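Local coordinates for uncharacterized protein (Singapore grouper iridovirus, PDB 3RJ2), which binds histone H3 and, being a viral protein, probably acts on the histones of the infected host cell, at residues A[8-13]-A[44-49]; A[32-37]-A[93-98]; A[53-58]-A[98-103]. All blocks are in the same frame, centred on the assembly; numbering follows the deposited sequence.

Contact 1: A[8-13]-A[44-49]; sequences NCEFVN and LLRYSV
Leu45 and Phe11 lie side by side and point the same way, with the leucine methyl CD1 over the ring centre, 3.7 Å from the centroid of the Phe11 ring. The line from methyl to centroid is only 12° off the ring normal, a CH-pi contact over the face. Leu45 carries CG anti to its backbone N (chi1 168°), and its CD1 branch also meets CB of Cys9 at 3.6 Å. A flexible apolar leucine suits this buried face because its terminal methyl can lie on the ring while the small Cys9 leaves room beside it.

The main-chain bonds belong to two antiparallel strands, 6-12 and 44-50, the central pair of a four-stranded sheet that forms one layer of a beta sandwich. Cys9, Phe11 and Leu45 face the other layer, where Ile97, Ala95 and Val59 receive them. Glu10 and Arg46 are a hydrogen-bonded pair, Glu10 N reaching Arg46 O at 2.8 Å and Arg46 N answering to Glu10 O. Asn8 pairs with Ser48 likewise, Asn8 N to Ser48 O being 2.9 Å. At the other end Val12 N binds Leu44 O, but the return bond from Leu44 N to Val12 O is weak, at 3.4 Å. Between the pairs, Tyr47 CA approaches Asn8 O at 3.3 Å in a CA-H...O contact.

The opposite face carries Asn8, Glu10, Arg46 and Ser48, with aliphatic Val12 and Leu44 at one end. Glu10 OE1 lies near the Arg46 guanidinium plane at its edge, 3.8 Å from Arg46 NE, a long salt bridge with planes 42° apart. Ser48 OG bonds to Glu83.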
loop_
_atom_site.group_PDB
_atom_site.type_symbol
_atom_site.label_atom_id
_atom_site.label_comp_id
_atom_site.label_asym_id
_atom_site.label_seq_id
_atom_site.Cartn_x
_atom_site.Cartn_y
_atom_site.Cartn_z
ATOM N N ASN A 8 -5.391 8.017 -0.692
ATOM C CA ASN A 8 -6.364 8.249 0.354
ATOM C C ASN A 8 -7.055 6.910 0.614
ATOM O O ASN A 8 -7.802 6.422 -0.238
ATOM C CB ASN A 8 -7.363 9.341 -0.073
ATOM C CG ASN A 8 -8.322 9.751 1.062
ATOM O OD1 ASN A 8 -9.306 9.061 1.349
ATOM N ND2 ASN A 8 -8.039 10.890 1.699
ATOM N N CYS A 9 -6.764 6.303 1.768
ATOM C CA CYS A 9 -7.335 5.009 2.136
ATOM C C CYS A 9 -8.361 5.134 3.252
ATOM O O CYS A 9 -8.033 5.600 4.354
ATOM C CB CYS A 9 -6.248 4.033 2.592
ATOM S SG CYS A 9 -4.842 3.870 1.478
ATOM N N GLU A 10 -9.596 4.721 2.945
ATOM C CA GLU A 10 -10.649 4.528 3.945
ATOM C C GLU A 10 -10.792 3.043 4.280
ATOM O O GLU A 10 -11.286 2.261 3.476
ATOM C CB GLU A 10 -12.002 5.067 3.469
ATOM C CG GLU A 10 -12.084 6.572 3.346
ATOM C CD GLU A 10 -13.492 7.084 2.971
ATOM O OE1 GLU A 10 -14.303 6.308 2.410
ATOM O OE2 GLU A 10 -13.777 8.279 3.240
ATOM N N PHE A 11 -10.341 2.679 5.472
ATOM C CA PHE A 11 -10.518 1.349 6.019
ATOM C C PHE A 11 -11.816 1.338 6.784
ATOM O O PHE A 11 -12.042 2.199 7.625
ATOM C CB PHE A 11 -9.352 0.979 6.924
ATOM C CG PHE A 11 -8.105 0.639 6.173
ATOM C CD1 PHE A 11 -7.120 1.590 5.973
ATOM C CD2 PHE A 11 -7.929 -0.631 5.639
ATOM C CE1 PHE A 11 -5.974 1.286 5.270
ATOM C CE2 PHE A 11 -6.777 -0.948 4.935
ATOM C CZ PHE A 11 -5.800 0.012 4.746
ATOM N N VAL A 12 -12.678 0.384 6.450
ATOM C CA VAL A 12 -14.031 0.296 7.013
ATOM C C VAL A 12 -14.115 -0.953 7.873
ATOM O O VAL A 12 -13.729 -2.021 7.419
ATOM C CB VAL A 12 -15.106 0.230 5.884
ATOM C CG1 VAL A 12 -16.514 0.407 6.443
ATOM C CG2 VAL A 12 -14.833 1.273 4.817
ATOM N N ASN A 13 -14.588 -0.825 9.117
ATOM C CA ASN A 13 -14.786 -2.005 9.964
ATOM C C ASN A 13 -16.131 -2.694 9.690
ATOM O O ASN A 13 -16.834 -2.300 8.763
ATOM C CB ASN A 13 -14.546 -1.694 11.455
ATOM C CG ASN A 13 -15.651 -0.832 12.086
ATOM O OD1 ASN A 13 -16.683 -0.549 11.473
ATOM N ND2 ASN A 13 -15.426 -0.419 13.332
ATOM N N LEU A 44 -13.265 -3.778 4.527
ATOM C CA LEU A 44 -13.300 -3.122 3.233
ATOM C C LEU A 44 -12.276 -2.001 3.203
ATOM O O LEU A 44 -12.114 -1.266 4.183
ATOM C CB LEU A 44 -14.720 -2.590 2.942
ATOM C CG LEU A 44 -15.025 -2.186 1.492
ATOM C CD1 LEU A 44 -15.043 -3.402 0.569
ATOM C CD2 LEU A 44 -16.326 -1.409 1.369
ATOM N N LEU A 45 -11.564 -1.893 2.086
ATOM C CA LEU A 45 -10.685 -0.763 1.833
ATOM C C LEU A 45 -11.224 0.050 0.651
ATOM O O LEU A 45 -11.310 -0.467 -0.450
ATOM C CB LEU A 45 -9.249 -1.238 1.562
ATOM C CG LEU A 45 -8.245 -0.198 1.003
ATOM C CD1 LEU A 45 -8.055 0.947 1.979
ATOM C CD2 LEU A 45 -6.902 -0.815 0.669
ATOM N N ARG A 46 -11.599 1.303 0.890
ATOM C CA ARG A 46 -11.971 2.212 -0.192
ATOM C C ARG A 46 -10.803 3.169 -0.446
ATOM O O ARG A 46 -10.376 3.884 0.443
ATOM C CB ARG A 46 -13.244 2.992 0.146
ATOM C CG ARG A 46 -14.426 2.111 0.570
ATOM C CD ARG A 46 -15.598 2.921 1.116
ATOM N NE ARG A 46 -16.147 3.836 0.119
ATOM C CZ ARG A 46 -17.002 3.487 -0.845
ATOM N NH1 ARG A 46 -17.421 2.223 -0.960
ATOM N NH2 ARG A 46 -17.431 4.408 -1.710
ATOM N N TYR A 47 -10.283 3.172 -1.664
ATOM C CA TYR A 47 -9.106 3.971 -1.952
ATOM C C TYR A 47 -9.376 5.031 -3.011
ATOM O O TYR A 47 -10.284 4.895 -3.824
ATOM C CB TYR A 47 -7.953 3.062 -2.395
ATOM C CG TYR A 47 -8.305 2.196 -3.576
ATOM C CD1 TYR A 47 -8.171 2.673 -4.879
ATOM C CD2 TYR A 47 -8.777 0.884 -3.391
ATOM C CE1 TYR A 47 -8.511 1.877 -5.979
ATOM C CE2 TYR A 47 -9.113 0.080 -4.481
ATOM C CZ TYR A 47 -8.983 0.579 -5.770
ATOM O OH TYR A 47 -9.313 -0.219 -6.856
ATOM N N SER A 48 -8.563 6.080 -2.988
ATOM C CA SER A 48 -8.479 7.039 -4.071
ATOM C C SER A 48 -7.001 7.351 -4.274
ATOM O O SER A 48 -6.363 7.908 -3.379
ATOM C CB SER A 48 -9.248 8.308 -3.705
ATOM O OG SER A 48 -9.287 9.199 -4.807
ATOM N N VAL A 49 -6.443 6.972 -5.422
ATOM C CA VAL A 49 -5.002 7.112 -5.625
ATOM C C VAL A 49 -4.681 8.166 -6.674
ATOM O O VAL A 49 -5.073 8.041 -7.828
ATOM C CB VAL A 49 -4.310 5.782 -6.014
ATOM C CG1 VAL A 49 -2.829 6.010 -6.203
ATOM C CG2 VAL A 49 -4.538 4.711 -4.949
#

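Contact 2: A[32-37]-A[93-98]; sequences WIWTYK and AYARIH
Ile33 places CG2 over the centre of the His98 imidazole, 4.2 Å above its plane, while CG1 comes to 3.7 Å from His98 CD2. Around the Arg96 guanidinium, Thr35 OG1 lies at the edge, near the plane; NE and NH2 both donate to it, Arg96 NE to Thr35 OG1 measuring 2.9 Å, although the position of this hydroxyl is somewhat uncertain. One face of the Trp34 indole takes CB of Tyr36 from its own strand. The Tyr94 ring is met obliquely by the extended Lys37 chain, CE1 of Tyr94 lying 3.5 Å from CG of Lys37; the aliphatic part of a lysine can pack so while its ammonium extends outward.

Ile97 divides its branches between two indoles. With CG1 anti to the carbonyl carbon (chi1 -64°), CG1 touches Trp34 CE3 at 3.8 Å, leaving CG2 for Trp32 CZ3 at the same distance. Tyr36 N binds Ala95 O at 2.8 Å, part of the antiparallel ladder.

Strands 56-62 and 111-116 flank the pair in the six-stranded sheet. Arg96 NH1 also donates to the backbone carbonyls of Thr134, in helix 128-136, and Ala137; His98 NE2 bonds to Thr134 OG1. Trp34 and Tyr36 instead meet strand 18-22 of the facing sheet.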
loop_
_atom_site.group_PDB
_atom_site.type_symbol
_atom_site.label_atom_id
_atom_site.label_comp_id
_atom_site.label_asym_id
_atom_site.label_seq_id
_atom_site.Cartn_x
_atom_site.Cartn_y
_atom_site.Cartn_z
ATOM N N TRP A 32 7.375 4.649 -3.121
ATOM C CA TRP A 32 7.369 4.363 -1.692
ATOM C C TRP A 32 6.665 3.048 -1.380
ATOM O O TRP A 32 6.017 2.457 -2.243
ATOM C CB TRP A 32 6.798 5.531 -0.870
ATOM C CG TRP A 32 5.477 6.078 -1.348
ATOM C CD1 TRP A 32 5.270 7.262 -2.016
ATOM C CD2 TRP A 32 4.181 5.488 -1.174
ATOM N NE1 TRP A 32 3.938 7.429 -2.279
ATOM C CE2 TRP A 32 3.244 6.360 -1.775
ATOM C CE3 TRP A 32 3.720 4.304 -0.573
ATOM C CZ2 TRP A 32 1.866 6.082 -1.808
ATOM C CZ3 TRP A 32 2.348 4.028 -0.605
ATOM C CH2 TRP A 32 1.441 4.917 -1.215
ATOM N N ILE A 33 6.847 2.585 -0.146
ATOM C CA ILE A 33 6.154 1.416 0.384
ATOM C C ILE A 33 5.523 1.881 1.680
ATOM O O ILE A 33 6.107 2.679 2.422
ATOM C CB ILE A 33 7.116 0.231 0.634
ATOM C CG1 ILE A 33 7.795 -0.192 -0.671
ATOM C CG2 ILE A 33 6.383 -0.954 1.250
ATOM C CD1 ILE A 33 8.935 -1.187 -0.471
ATOM N N TRP A 34 4.308 1.413 1.923
ATOM C CA TRP A 34 3.564 1.775 3.106
ATOM C C TRP A 34 3.064 0.515 3.802
ATOM O O TRP A 34 2.505 -0.374 3.161
ATOM C CB TRP A 34 2.410 2.682 2.700
ATOM C CG TRP A 34 1.460 3.074 3.773
ATOM C CD1 TRP A 34 1.623 4.073 4.693
ATOM C CD2 TRP A 34 0.166 2.504 4.017
ATOM N NE1 TRP A 34 0.510 4.146 5.513
ATOM C CE2 TRP A 34 -0.400 3.199 5.111
ATOM C CE3 TRP A 34 -0.565 1.453 3.431
ATOM C CZ2 TRP A 34 -1.684 2.893 5.619
ATOM C CZ3 TRP A 34 -1.850 1.148 3.943
ATOM C CH2 TRP A 34 -2.387 1.873 5.018
ATOM N N THR A 35 3.295 0.453 5.110
ATOM C CA THR A 35 2.847 -0.645 5.966
ATOM C C THR A 35 1.927 -0.152 7.090
ATOM O O THR A 35 2.232 0.823 7.768
ATOM C CB THR A 35 4.050 -1.380 6.605
ATOM O OG1 THR A 35 4.933 -1.814 5.568
ATOM C CG2 THR A 35 3.582 -2.607 7.397
ATOM N N TYR A 36 0.810 -0.839 7.291
ATOM C CA TYR A 36 -0.162 -0.445 8.306
ATOM C C TYR A 36 -0.589 -1.657 9.106
ATOM O O TYR A 36 -1.155 -2.600 8.553
ATOM C CB TYR A 36 -1.376 0.204 7.634
ATOM C CG TYR A 36 -2.535 0.615 8.522
ATOM C CD1 TYR A 36 -2.333 1.190 9.783
ATOM C CD2 TYR A 36 -3.840 0.486 8.072
ATOM C CE1 TYR A 36 -3.416 1.603 10.577
ATOM C CE2 TYR A 36 -4.924 0.879 8.856
ATOM C CZ TYR A 36 -4.708 1.443 10.096
ATOM O OH TYR A 36 -5.790 1.829 10.849
ATOM N N LYS A 37 -0.304 -1.627 10.402
ATOM C CA LYS A 37 -0.784 -2.641 11.331
ATOM C C LYS A 37 -2.183 -2.235 11.768
ATOM O O LYS A 37 -2.371 -1.132 12.257
ATOM C CB LYS A 37 0.131 -2.726 12.558
ATOM C CG LYS A 37 -0.177 -3.912 13.460
ATOM C CD LYS A 37 0.663 -3.889 14.726
ATOM C CE LYS A 37 0.131 -4.908 15.726
ATOM N NZ LYS A 37 1.144 -5.199 16.801
ATOM N N ALA A 93 -4.261 -8.706 9.272
ATOM C CA ALA A 93 -3.831 -7.903 10.417
ATOM C C ALA A 93 -2.946 -6.720 9.990
ATOM O O ALA A 93 -2.663 -5.826 10.800
ATOM C CB ALA A 93 -3.097 -8.776 11.420
ATOM N N TYR A 94 -2.521 -6.726 8.722
ATOM C CA TYR A 94 -1.632 -5.702 8.147
ATOM C C TYR A 94 -1.950 -5.468 6.697
ATOM O O TYR A 94 -2.307 -6.406 5.972
ATOM C CB TYR A 94 -0.155 -6.152 8.133
ATOM C CG TYR A 94 0.469 -6.464 9.455
ATOM C CD1 TYR A 94 1.201 -5.503 10.139
ATOM C CD2 TYR A 94 0.372 -7.735 9.993
ATOM C CE1 TYR A 94 1.811 -5.801 11.351
ATOM C CE2 TYR A 94 0.963 -8.048 11.201
ATOM C CZ TYR A 94 1.681 -7.082 11.875
ATOM O OH TYR A 94 2.265 -7.406 13.079
ATOM N N ALA A 95 -1.762 -4.226 6.262
ATOM C CA ALA A 95 -1.830 -3.885 4.853
ATOM C C ALA A 95 -0.505 -3.254 4.439
ATOM O O ALA A 95 0.177 -2.632 5.243
ATOM C CB ALA A 95 -2.999 -2.931 4.572
ATOM N N ARG A 96 -0.143 -3.442 3.184
ATOM C CA ARG A 96 1.009 -2.795 2.610
ATOM C C ARG A 96 0.619 -2.332 1.211
ATOM O O ARG A 96 -0.132 -3.017 0.497
ATOM C CB ARG A 96 2.213 -3.748 2.593
ATOM C CG ARG A 96 3.479 -3.228 1.896
ATOM C CD ARG A 96 4.692 -4.068 2.242
ATOM N NE ARG A 96 5.049 -3.936 3.657
ATOM C CZ ARG A 96 5.741 -4.837 4.354
ATOM N NH1 ARG A 96 6.155 -5.976 3.790
ATOM N NH2 ARG A 96 6.016 -4.599 5.626
ATOM N N ILE A 97 1.088 -1.146 0.842
ATOM C CA ILE A 97 0.975 -0.679 -0.528
ATOM C C ILE A 97 2.384 -0.508 -1.079
ATOM O O ILE A 97 3.219 0.149 -0.445
ATOM C CB ILE A 97 0.165 0.652 -0.606
ATOM C CG1 ILE A 97 -1.280 0.418 -0.133
ATOM C CG2 ILE A 97 0.217 1.241 -1.998
ATOM C CD1 ILE A 97 -2.169 1.663 -0.045
ATOM N N HIS A 98 2.673 -1.140 -2.216
ATOM C CA HIS A 98 3.855 -0.796 -3.000
ATOM C C HIS A 98 3.349 0.136 -4.090
ATOM O O HIS A 98 2.656 -0.315 -5.010
ATOM C CB HIS A 98 4.510 -2.031 -3.650
ATOM C CG HIS A 98 5.184 -2.962 -2.681
ATOM N ND1 HIS A 98 4.484 -3.783 -1.822
ATOM C CD2 HIS A 98 6.495 -3.210 -2.450
ATOM C CE1 HIS A 98 5.334 -4.484 -1.092
ATOM N NE2 HIS A 98 6.561 -4.163 -1.461
#

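Contact 3: A[53-58]-A[98-103]; sequences MFMRHR and HAAINV
Asn102 reaches Arg56 because its CG sits between the backbone N and the carbonyl carbon (chi1 58°), a turn that brings the amide up to the strand. Ile101 holds CG2 in the equivalent position and CG1 anti to its backbone N, so the two branches diverge: CG2 lies 3.6 Å from Arg56 CG, and CD1, at the end of the other branch, 3.8 Å from Arg58 CD. A beta-branched isoleucine thus packs on the aliphatic parts of two arginines.

Arg56 O collects two donors. As modelled, Asn102 ND2 approaches it at 3.2 Å, in the carbonyl plane on a lone pair, with a C=O...N angle of 117°; ND2 also crowds the N-H of Arg56, another donor, so the amide orientation is less certain. Ile101 N comes to 2.8 Å from Arg56 O, but its poor angle makes the bond weak.

This is where strand 94-98 ends and a single helical turn, 101-104, begins. Ala100 takes the N-cap position with a left-handed backbone (phi 48°); its methyl cannot accept a hydrogen bond, and Ile101, whose N-H makes that weak bond, is the first helical residue.

Before the turn, Arg58 and His98 form an antiparallel hydrogen-bonded pair, Arg58 N to His98 O at 2.9 Å and His98 N to Arg58 O at 2.7 Å. Histidine suits the place because each ring nitrogen can find a partner: ND1 meets water 2, which also bonds Arg58 O, and NE2 meets Thr134. Arg58 NE is engaged by Thr60 on its own strand.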
loop_
_atom_site.group_PDB
_atom_site.type_symbol
_atom_site.label_atom_id
_atom_site.label_comp_id
_atom_site.label_asym_id
_atom_site.label_seq_id
_atom_site.Cartn_x
_atom_site.Cartn_y
_atom_site.Cartn_z
ATOM N N MET A 53 -1.145 8.082 -15.366
ATOM C CA MET A 53 -1.731 7.042 -16.195
ATOM C C MET A 53 -0.768 5.883 -16.295
ATOM O O MET A 53 0.449 6.087 -16.320
ATOM C CB MET A 53 -2.022 7.560 -17.606
ATOM C CG MET A 53 -3.095 8.657 -17.690
ATOM S SD MET A 53 -3.413 9.276 -19.387
ATOM C CE MET A 53 -1.755 9.556 -19.967
ATOM N N PHE A 54 -1.335 4.679 -16.362
ATOM C CA PHE A 54 -0.606 3.421 -16.542
ATOM C C PHE A 54 0.291 3.036 -15.358
ATOM O O PHE A 54 1.070 2.094 -15.470
ATOM C CB PHE A 54 0.159 3.382 -17.887
ATOM C CG PHE A 54 -0.710 3.683 -19.093
ATOM C CD1 PHE A 54 -1.592 2.730 -19.596
ATOM C CD2 PHE A 54 -0.672 4.932 -19.699
ATOM C CE1 PHE A 54 -2.411 3.019 -20.700
ATOM C CE2 PHE A 54 -1.492 5.226 -20.799
ATOM C CZ PHE A 54 -2.355 4.266 -21.292
ATOM N N MET A 55 0.166 3.728 -14.221
ATOM C CA MET A 55 0.859 3.280 -12.987
ATOM C C MET A 55 0.220 2.002 -12.443
ATOM O O MET A 55 -0.964 1.765 -12.629
ATOM C CB MET A 55 0.807 4.348 -11.886
ATOM C CG MET A 55 1.984 5.303 -11.824
ATOM S SD MET A 55 1.757 6.366 -10.384
ATOM C CE MET A 55 3.024 7.589 -10.720
ATOM N N ARG A 56 1.005 1.189 -11.754
ATOM C CA ARG A 56 0.463 0.028 -11.083
ATOM C C ARG A 56 0.909 0.088 -9.641
ATOM O O ARG A 56 2.054 0.419 -9.377
ATOM C CB ARG A 56 0.963 -1.246 -11.751
ATOM C CG ARG A 56 0.666 -2.521 -11.001
ATOM C CD ARG A 56 0.437 -3.653 -11.979
ATOM N NE ARG A 56 1.584 -4.536 -12.053
ATOM C CZ ARG A 56 1.783 -5.428 -13.025
ATOM N NH1 ARG A 56 0.918 -5.549 -14.034
ATOM N NH2 ARG A 56 2.865 -6.190 -12.992
ATOM N N HIS A 57 0.002 -0.227 -8.724
ATOM C CA HIS A 57 0.340 -0.372 -7.308
ATOM C C HIS A 57 -0.036 -1.764 -6.820
ATOM O O HIS A 57 -0.957 -2.390 -7.354
ATOM C CB HIS A 57 -0.374 0.692 -6.467
ATOM C CG HIS A 57 -0.319 2.056 -7.076
ATOM N ND1 HIS A 57 -1.438 2.704 -7.559
ATOM C CD2 HIS A 57 0.730 2.870 -7.338
ATOM C CE1 HIS A 57 -1.082 3.870 -8.074
ATOM N NE2 HIS A 57 0.229 3.995 -7.950
ATOM N N ARG A 58 0.671 -2.244 -5.808
ATOM C CA ARG A 58 0.312 -3.490 -5.175
ATOM C C ARG A 58 -0.206 -3.237 -3.757
ATOM O O ARG A 58 0.423 -2.532 -2.957
ATOM C CB ARG A 58 1.519 -4.416 -5.167
ATOM C CG ARG A 58 1.227 -5.817 -4.809
ATOM C CD ARG A 58 2.524 -6.619 -4.830
ATOM N NE ARG A 58 2.599 -7.474 -3.666
ATOM C CZ ARG A 58 2.701 -8.795 -3.677
ATOM N NH1 ARG A 58 2.780 -9.466 -4.818
ATOM N NH2 ARG A 58 2.741 -9.431 -2.523
ATOM N N HIS A 98 2.673 -1.140 -2.216
ATOM C CA HIS A 98 3.855 -0.796 -3.000
ATOM C C HIS A 98 3.349 0.136 -4.090
ATOM O O HIS A 98 2.656 -0.315 -5.010
ATOM C CB HIS A 98 4.510 -2.031 -3.650
ATOM C CG HIS A 98 5.184 -2.962 -2.681
ATOM N ND1 HIS A 98 4.484 -3.783 -1.822
ATOM C CD2 HIS A 98 6.495 -3.210 -2.450
ATOM C CE1 HIS A 98 5.334 -4.484 -1.092
ATOM N NE2 HIS A 98 6.561 -4.163 -1.461
ATOM N N ALA A 99 3.684 1.422 -3.983
ATOM C CA ALA A 99 3.303 2.433 -4.970
ATOM C C ALA A 99 4.216 2.452 -6.198
ATOM O O ALA A 99 5.437 2.405 -6.076
ATOM C CB ALA A 99 3.288 3.800 -4.318
ATOM N N ALA A 100 3.607 2.540 -7.380
ATOM C CA ALA A 100 4.295 2.440 -8.666
ATOM C C ALA A 100 5.216 1.230 -8.679
ATOM O O ALA A 100 6.421 1.357 -8.902
ATOM C CB ALA A 100 5.064 3.725 -9.003
ATOM N N ILE A 101 4.636 0.057 -8.427
ATOM C CA ILE A 101 5.371 -1.204 -8.507
ATOM C C ILE A 101 5.725 -1.513 -9.965
ATOM O O ILE A 101 6.491 -2.441 -10.236
ATOM C CB ILE A 101 4.603 -2.385 -7.866
ATOM C CG1 ILE A 101 5.556 -3.577 -7.644
ATOM C CG2 ILE A 101 3.396 -2.774 -8.724
ATOM C CD1 ILE A 101 5.198 -4.468 -6.502
ATOM N N ASN A 102 5.158 -0.737 -10.895
ATOM C CA ASN A 102 5.546 -0.814 -12.313
ATOM C C ASN A 102 6.976 -0.345 -12.527
ATOM O O ASN A 102 7.608 -0.735 -13.505
ATOM C CB ASN A 102 4.570 -0.083 -13.254
ATOM C CG ASN A 102 4.413 1.375 -12.929
ATOM O OD1 ASN A 102 4.802 2.249 -13.722
ATOM N ND2 ASN A 102 3.836 1.666 -11.774
ATOM N N VAL A 103 7.463 0.485 -11.601
ATOM C CA VAL A 103 8.840 0.965 -11.582
ATOM C C VAL A 103 9.720 0.145 -10.608
ATOM O O VAL A 103 10.703 -0.454 -11.025
ATOM C CB VAL A 103 8.887 2.469 -11.227
ATOM C CG1 VAL A 103 10.319 2.943 -10.961
ATOM C CG2 VAL A 103 8.245 3.307 -12.352
HETATM O O HOH W 1 5.187 -4.311 -11.844
HETATM O O HOH W 2 1.911 -4.394 -1.280
#

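How the contacts relate
Contacts 1 and 2 lie in opposite layers of the beta sandwich, their centres about 13 Å apart, and touch across the core: Phe11 meets Tyr36, Trp34 and Ala95, and Cys9 meets Ile97. Contact 3 shares His98 and the six-stranded sheet with contact 2, about 14 Å away between centres, where 94-98 is flanked by 31-37 and 56-62. It is about 17 Å from contact 1, which it touches through Val49 and His57. Along the chain the segments run 8-13, 32-37, 44-49, 53-58, 93-98 and 98-103, so contact 2 alternates with both others while contact 1 closes before contact 3 opens. The chain thus shuttles between sheets, tying both layers into one domain.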